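Local coordinates for putative thioesterase yhdA (Lactococcus lactis subsp. lactis, PDB 3GEK), which probably hydrolyses acyl-CoA thioesters as a member of the PaaI thioesterase family, with 1,4-dihydroxy-2-naphthoyl-CoA a possible substrate, at the interface of chains A and B. Sequence-based numbering; all coordinates share one arbitrary frame. Chains: chain A/B, Putative thioesterase yhdA.

The interface of chains A and B. Residues chain A 1-4, 6; chain B 38-39, 41-42.
One main-chain hydrogen bond joins the two segments and probably helps set how they align. The amide N of A:Met3, a selenomethionine, donates to the carbonyl O of B:Phe39 at 2.9 Å; the angle of 164° at the hydrogen makes it nearly straight, and the donor lies in the carbonyl plane, on a lone pair of the oxygen. The donor belongs to the first residue of a helix, so the partner's carbonyl caps an amide at the helix start. Beside it, the carboxamide ND2 of A:Asn2 points toward the O of B:Ala41 at 3.4 Å, a longer polar approach. A:Asn2 reaches it with CG in the crowded position between backbone N and carbonyl carbon.

Aromatic contact comes from the same two residues as the hydrogen bond. B:Phe39 holds CG anti to its backbone N (chi1 -176°), and its ring lies against A:Met3, whose CB sits over one face, offset toward the rim, 3.8 Å from the centroid in a CH-pi contact. CG of A:Met3 continues obliquely across the ring and stands 3.7 Å from CZ of B:Phe39. At the ring's edge, in plane, lies the carboxamide of A:Gln6, with CD of A:Gln6 4.0 Å from CE1 of B:Phe39 and its amide plane turned 78° from the ring. Replacing B:Phe39 by an alanine would probably loosen the seat of the helix start, since both the face under A:Met3 and the edge beside A:Gln6 would go.

Purely apolar touching is sparser: the tip of A:Ile4, CD1, rests 3.9 Å from CA of B:Gln42.

Within the fold, the N-terminal helix 3-6 of chain A docks on the 3-10 helix 38-40 and the following loop of chain B, a stretch that in sequence links strand 28-35 to helix 49-68. The patch hides 173 Å² and has a two-fold twin with the chains exchanged; this pairing may or may not be the biological one.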
# COMPACT_ATOMS: atom_id res chain seq x y z
N MSE A 1 -1.88 -7.58 31.00
CA MSE A 1 -2.66 -6.87 29.95
C MSE A 1 -1.74 -6.32 28.86
O MSE A 1 -1.27 -5.19 28.96
CB MSE A 1 -3.50 -5.75 30.57
CG MSE A 1 -4.91 -6.15 30.98
SE MSE A 1 -6.18 -6.06 29.49
CE MSE A 1 -7.71 -6.89 30.38
N ASN A 2 -1.49 -7.13 27.83
CA ASN A 2 -0.71 -6.68 26.68
C ASN A 2 -1.55 -5.78 25.77
O ASN A 2 -2.76 -5.62 25.99
CB ASN A 2 -0.08 -7.86 25.93
CG ASN A 2 -1.11 -8.74 25.21
OD1 ASN A 2 -2.31 -8.47 25.22
ND2 ASN A 2 -0.63 -9.80 24.58
N MSE A 3 -0.92 -5.20 24.76
CA MSE A 3 -1.59 -4.30 23.82
C MSE A 3 -2.84 -4.92 23.21
O MSE A 3 -3.89 -4.28 23.17
CB MSE A 3 -0.63 -3.87 22.71
CG MSE A 3 -1.12 -2.70 21.87
SE MSE A 3 0.08 -2.31 20.38
CE MSE A 3 -0.67 -3.52 19.07
N ILE A 4 -2.72 -6.15 22.75
CA ILE A 4 -3.83 -6.89 22.14
C ILE A 4 -5.09 -6.88 23.02
O ILE A 4 -6.17 -6.53 22.55
CB ILE A 4 -3.42 -8.35 21.76
CG1 ILE A 4 -2.28 -8.33 20.73
CG2 ILE A 4 -4.62 -9.14 21.22
CD1 ILE A 4 -1.67 -9.70 20.43
N GLN A 6 -5.70 -4.97 25.70
CA GLN A 6 -6.09 -3.60 26.04
C GLN A 6 -6.86 -2.91 24.91
O GLN A 6 -7.64 -1.98 25.15
CB GLN A 6 -4.88 -2.76 26.45
CG GLN A 6 -4.34 -3.12 27.82
CD GLN A 6 -3.31 -2.14 28.33
OE1 GLN A 6 -2.15 -2.49 28.55
NE2 GLN A 6 -3.72 -0.89 28.51
N ASP B 38 6.28 -7.22 27.55
CA ASP B 38 5.19 -8.15 27.23
C ASP B 38 4.06 -7.45 26.49
O ASP B 38 3.39 -8.05 25.64
CB ASP B 38 4.65 -8.80 28.51
CG ASP B 38 5.71 -9.59 29.26
OD1 ASP B 38 6.39 -10.44 28.64
OD2 ASP B 38 5.87 -9.36 30.48
N PHE B 39 3.85 -6.17 26.80
CA PHE B 39 2.88 -5.31 26.12
C PHE B 39 2.94 -5.45 24.59
O PHE B 39 1.89 -5.47 23.93
CB PHE B 39 3.12 -3.85 26.53
CG PHE B 39 2.11 -2.88 25.97
CD1 PHE B 39 0.92 -2.63 26.64
CD2 PHE B 39 2.37 -2.20 24.78
CE1 PHE B 39 -0.01 -1.73 26.12
CE2 PHE B 39 1.44 -1.29 24.27
CZ PHE B 39 0.26 -1.06 24.93
N ALA B 41 4.13 -7.97 22.73
CA ALA B 41 4.22 -9.34 22.23
C ALA B 41 2.90 -9.86 21.66
O ALA B 41 1.84 -9.64 22.24
CB ALA B 41 4.73 -10.28 23.32
N GLN B 42 2.99 -10.55 20.53
CA GLN B 42 1.86 -11.33 20.01
C GLN B 42 1.96 -12.76 20.57
O GLN B 42 2.95 -13.09 21.24
CB GLN B 42 1.80 -11.26 18.47
CG GLN B 42 3.08 -11.58 17.72
CD GLN B 42 3.36 -13.07 17.64
OE1 GLN B 42 4.30 -13.57 18.26
NE2 GLN B 42 2.55 -13.78 16.87